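PDB 2EUI: probable acetyltransferase from Pseudomonas aeruginosa PAO1, which probably transfers an acyl group, as expected of a member of the GNAT acetyltransferase family, though its substrate is unknown. Local coordinates for residues L8-V19 with S34-R43. Residues are numbered along the deposited sequence; the frame is centred on the assembly and turned at random.
Sequences LEHLDLLAPLFV and SRKFLEKRLR
Leu38 of helix 34-43 is a knob in helix 11-19, set among Leu11, Leu14, Ala15 and Phe18. Leu38 CB starts against Leu11 CD1, 3.7 Å away. With CG anti to the carbonyl carbon (chi1 -67°), the branch point reaches the Phe18 ring, and the two methyls divide the work. Leu38 CD1 lies 3.5 Å from Phe18 CG and also meets Ala15 CA and Leu14 CG; Leu38 CD2 sits over the middle of the ring, 3.5 Å from its centroid and 4° off the normal, a CH-pi contact. Phe37 CD2 touches Phe18 CZ at 3.8 Å. Leu11 is the reciprocal knob, among Arg35, Leu38, Glu39 and Leu42, its CD2 over one face of the Arg35 guanidinium. The extended Arg35 chain turns NE and NH2 side-on to a single oxygen, with NH2 to Asp12 OD1 at 2.8 Å; the carboxylate is tilted 46° from the guanidinium. Leu14 continues onto Ile49, Leu51 and Phe63 of the sheet, while Ser72 of the second subunit packs on Phe18. Apolar packing thus dominates between the first two helices of this GNAT fold. Arg35 and Arg43 each give a guanidinium face to a leucine methyl (Leu11, Leu8) and in-plane N-H groups to Asp12 and Glu39, probably balancing both charges beside the apolar core.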
loop_
_atom_site.group_PDB
_atom_site.type_symbol
_atom_site.label_atom_id
_atom_site.label_comp_id
_atom_site.label_asym_id
_atom_site.label_seq_id
_atom_site.Cartn_x
_atom_site.Cartn_y
_atom_site.Cartn_z
ATOM N N LEU A 8 11.655 -18.127 -0.442
ATOM C CA LEU A 8 12.239 -18.412 0.864
ATOM C C LEU A 8 13.703 -18.849 0.741
ATOM O O LEU A 8 14.502 -18.590 1.632
ATOM C CB LEU A 8 11.415 -19.488 1.581
ATOM C CG LEU A 8 11.370 -19.359 3.108
ATOM C CD1 LEU A 8 10.835 -17.990 3.479
ATOM C CD2 LEU A 8 10.489 -20.437 3.709
ATOM N N GLU A 9 14.053 -19.487 -0.376
ATOM C CA GLU A 9 15.417 -19.955 -0.610
ATOM C C GLU A 9 16.439 -18.840 -0.535
ATOM O O GLU A 9 17.507 -19.017 0.048
ATOM C CB GLU A 9 15.556 -20.597 -1.991
ATOM C CG GLU A 9 14.596 -21.730 -2.308
ATOM C CD GLU A 9 14.534 -22.016 -3.809
ATOM O OE1 GLU A 9 15.604 -22.283 -4.396
ATOM O OE2 GLU A 9 13.424 -21.966 -4.394
ATOM N N HIS A 10 16.122 -17.695 -1.136
ATOM C CA HIS A 10 17.053 -16.570 -1.168
ATOM C C HIS A 10 17.165 -15.743 0.111
ATOM O O HIS A 10 18.017 -14.857 0.197
ATOM C CB HIS A 10 16.682 -15.640 -2.317
ATOM C CG HIS A 10 16.402 -16.355 -3.600
ATOM N ND1 HIS A 10 15.232 -17.050 -3.822
ATOM C CD2 HIS A 10 17.154 -16.516 -4.714
ATOM C CE1 HIS A 10 15.277 -17.609 -5.018
ATOM N NE2 HIS A 10 16.432 -17.302 -5.580
ATOM N N LEU A 11 16.326 -16.033 1.103
ATOM C CA LEU A 11 16.339 -15.268 2.342
ATOM C C LEU A 11 17.735 -14.946 2.870
ATOM O O LEU A 11 18.042 -13.786 3.147
ATOM C CB LEU A 11 15.522 -15.972 3.430
ATOM C CG LEU A 11 15.354 -15.147 4.713
ATOM C CD1 LEU A 11 14.677 -13.823 4.413
ATOM C CD2 LEU A 11 14.539 -15.927 5.705
ATOM N N ASP A 12 18.589 -15.956 3.004
ATOM C CA ASP A 12 19.936 -15.711 3.504
ATOM C C ASP A 12 20.788 -14.874 2.564
ATOM O O ASP A 12 21.687 -14.155 3.007
ATOM C CB ASP A 12 20.658 -17.026 3.804
ATOM C CG ASP A 12 20.117 -17.723 5.042
ATOM O OD1 ASP A 12 19.885 -17.039 6.067
ATOM O OD2 ASP A 12 19.930 -18.959 4.991
ATOM N N LEU A 13 20.509 -14.961 1.269
ATOM C CA LEU A 13 21.274 -14.199 0.295
ATOM C C LEU A 13 20.840 -12.735 0.285
ATOM O O LEU A 13 21.661 -11.833 0.113
ATOM C CB LEU A 13 21.106 -14.797 -1.107
ATOM C CG LEU A 13 21.880 -14.032 -2.185
ATOM C CD1 LEU A 13 23.368 -14.078 -1.873
ATOM C CD2 LEU A 13 21.610 -14.619 -3.546
ATOM N N LEU A 14 19.545 -12.520 0.502
ATOM C CA LEU A 14 18.947 -11.189 0.486
ATOM C C LEU A 14 18.916 -10.460 1.826
ATOM O O LEU A 14 18.925 -9.226 1.862
ATOM C CB LEU A 14 17.524 -11.292 -0.080
ATOM C CG LEU A 14 16.623 -10.064 -0.028
ATOM C CD1 LEU A 14 17.187 -8.980 -0.938
ATOM C CD2 LEU A 14 15.209 -10.463 -0.430
ATOM N N ALA A 15 18.878 -11.212 2.923
ATOM C CA ALA A 15 18.841 -10.614 4.256
ATOM C C ALA A 15 19.943 -9.568 4.475
ATOM O O ALA A 15 19.666 -8.425 4.837
ATOM C CB ALA A 15 18.938 -11.689 5.298
ATOM N N PRO A 16 21.208 -9.942 4.254
ATOM C CA PRO A 16 22.269 -8.956 4.459
ATOM C C PRO A 16 22.154 -7.715 3.571
ATOM O O PRO A 16 22.465 -6.596 4.004
ATOM C CB PRO A 16 23.544 -9.765 4.212
ATOM C CG PRO A 16 23.092 -10.820 3.259
ATOM C CD PRO A 16 21.765 -11.234 3.821
ATOM N N LEU A 17 21.704 -7.900 2.335
ATOM C CA LEU A 17 21.563 -6.759 1.435
ATOM C C LEU A 17 20.370 -5.891 1.822
ATOM O O LEU A 17 20.353 -4.696 1.540
ATOM C CB LEU A 17 21.403 -7.212 -0.015
ATOM C CG LEU A 17 21.568 -6.019 -0.960
ATOM C CD1 LEU A 17 22.967 -5.430 -0.769
ATOM C CD2 LEU A 17 21.353 -6.450 -2.402
ATOM N N PHE A 18 19.377 -6.505 2.462
ATOM C CA PHE A 18 18.189 -5.783 2.903
ATOM C C PHE A 18 18.568 -4.821 4.030
ATOM O O PHE A 18 17.996 -3.730 4.172
ATOM C CB PHE A 18 17.140 -6.770 3.403
ATOM C CG PHE A 18 15.831 -6.140 3.763
ATOM C CD1 PHE A 18 15.079 -5.473 2.807
ATOM C CD2 PHE A 18 15.324 -6.251 5.053
ATOM C CE1 PHE A 18 13.836 -4.931 3.130
ATOM C CE2 PHE A 18 14.077 -5.708 5.385
ATOM C CZ PHE A 18 13.333 -5.048 4.425
ATOM N N VAL A 19 19.537 -5.244 4.830
ATOM C CA VAL A 19 20.027 -4.452 5.940
ATOM C C VAL A 19 20.748 -3.212 5.412
ATOM O O VAL A 19 20.459 -2.091 5.826
ATOM C CB VAL A 19 20.983 -5.303 6.807
ATOM C CG1 VAL A 19 21.692 -4.421 7.841
ATOM C CG2 VAL A 19 20.191 -6.429 7.485
ATOM N N SER A 34 15.075 -7.651 10.678
ATOM C CA SER A 34 15.054 -7.441 9.247
ATOM C C SER A 34 14.916 -8.779 8.537
ATOM O O SER A 34 14.142 -8.906 7.593
ATOM C CB SER A 34 16.313 -6.709 8.816
ATOM O OG SER A 34 16.277 -5.369 9.307
ATOM N N ARG A 35 15.640 -9.788 9.003
ATOM C CA ARG A 35 15.542 -11.094 8.385
ATOM C C ARG A 35 14.164 -11.672 8.711
ATOM O O ARG A 35 13.567 -12.370 7.895
ATOM C CB ARG A 35 16.654 -12.015 8.901
ATOM C CG ARG A 35 16.686 -13.385 8.224
ATOM C CD ARG A 35 17.821 -14.246 8.755
ATOM N NE ARG A 35 18.018 -15.489 8.008
ATOM C CZ ARG A 35 17.123 -16.472 7.919
ATOM N NH1 ARG A 35 15.945 -16.377 8.529
ATOM N NH2 ARG A 35 17.411 -17.562 7.221
ATOM N N LYS A 36 13.655 -11.376 9.903
ATOM C CA LYS A 36 12.344 -11.882 10.307
ATOM C C LYS A 36 11.235 -11.238 9.476
ATOM O O LYS A 36 10.282 -11.911 9.084
ATOM C CB LYS A 36 12.101 -11.632 11.800
ATOM C CG LYS A 36 10.814 -12.265 12.306
ATOM C CD LYS A 36 10.653 -13.677 11.723
ATOM C CE LYS A 36 9.324 -14.337 12.089
ATOM N NZ LYS A 36 9.191 -15.708 11.488
ATOM N N PHE A 37 11.376 -9.939 9.208
ATOM C CA PHE A 37 10.415 -9.181 8.402
ATOM C C PHE A 37 10.286 -9.784 6.998
ATOM O O PHE A 37 9.174 -10.034 6.517
ATOM C CB PHE A 37 10.861 -7.713 8.288
ATOM C CG PHE A 37 9.949 -6.866 7.447
ATOM C CD1 PHE A 37 8.722 -6.445 7.935
ATOM C CD2 PHE A 37 10.303 -6.524 6.146
ATOM C CE1 PHE A 37 7.849 -5.692 7.138
ATOM C CE2 PHE A 37 9.447 -5.778 5.343
ATOM C CZ PHE A 37 8.214 -5.360 5.840
ATOM N N LEU A 38 11.430 -10.008 6.355
ATOM C CA LEU A 38 11.486 -10.583 5.017
ATOM C C LEU A 38 10.933 -12.001 4.962
ATOM O O LEU A 38 10.423 -12.440 3.935
ATOM C CB LEU A 38 12.924 -10.609 4.512
ATOM C CG LEU A 38 13.613 -9.279 4.236
ATOM C CD1 LEU A 38 15.036 -9.557 3.769
ATOM C CD2 LEU A 38 12.826 -8.502 3.201
ATOM N N GLU A 39 11.044 -12.724 6.064
ATOM C CA GLU A 39 10.544 -14.079 6.088
ATOM C C GLU A 39 9.027 -14.028 5.961
ATOM O O GLU A 39 8.453 -14.661 5.082
ATOM C CB GLU A 39 10.947 -14.769 7.387
ATOM C CG GLU A 39 11.337 -16.222 7.212
ATOM C CD GLU A 39 11.315 -16.980 8.525
ATOM O OE1 GLU A 39 11.870 -16.452 9.517
ATOM O OE2 GLU A 39 10.744 -18.100 8.563
ATOM N N LYS A 40 8.379 -13.259 6.829
ATOM C CA LYS A 40 6.930 -13.141 6.791
ATOM C C LYS A 40 6.446 -12.785 5.403
ATOM O O LYS A 40 5.454 -13.335 4.932
ATOM C CB LYS A 40 6.451 -12.082 7.770
ATOM C CG LYS A 40 6.647 -12.459 9.205
ATOM C CD LYS A 40 5.942 -11.470 10.088
ATOM C CE LYS A 40 6.134 -11.820 11.549
ATOM N NZ LYS A 40 5.389 -10.876 12.415
ATOM N N ARG A 41 7.153 -11.871 4.747
ATOM C CA ARG A 41 6.784 -11.435 3.404
ATOM C C ARG A 41 7.000 -12.526 2.371
ATOM O O ARG A 41 6.109 -12.803 1.567
ATOM C CB ARG A 41 7.563 -10.168 3.026
ATOM C CG ARG A 41 6.657 -8.963 2.788
ATOM C CD ARG A 41 5.580 -8.856 3.862
ATOM N NE ARG A 41 6.141 -8.363 5.108
ATOM C CZ ARG A 41 5.613 -8.568 6.311
ATOM N NH1 ARG A 41 4.498 -9.274 6.458
ATOM N NH2 ARG A 41 6.201 -8.051 7.375
ATOM N N LEU A 42 8.181 -13.139 2.386
ATOM C CA LEU A 42 8.470 -14.226 1.460
ATOM C C LEU A 42 7.541 -15.387 1.774
ATOM O O LEU A 42 6.793 -15.847 0.920
ATOM C CB LEU A 42 9.925 -14.696 1.589
ATOM C CG LEU A 42 11.016 -13.828 0.956
ATOM C CD1 LEU A 42 12.391 -14.360 1.314
ATOM C CD2 LEU A 42 10.822 -13.818 -0.544
ATOM N N ARG A 43 7.570 -15.838 3.020
ATOM C CA ARG A 43 6.739 -16.958 3.451
ATOM C C ARG A 43 5.227 -16.781 3.218
ATOM O O ARG A 43 4.560 -17.708 2.750
ATOM C CB ARG A 43 7.019 -17.262 4.929
ATOM C CG ARG A 43 6.418 -18.555 5.448
ATOM C CD ARG A 43 6.784 -18.784 6.907
ATOM N NE ARG A 43 8.172 -19.212 7.098
ATOM C CZ ARG A 43 8.608 -20.452 6.884
ATOM N NH1 ARG A 43 7.762 -21.386 6.471
ATOM N NH2 ARG A 43 9.880 -20.761 7.092
#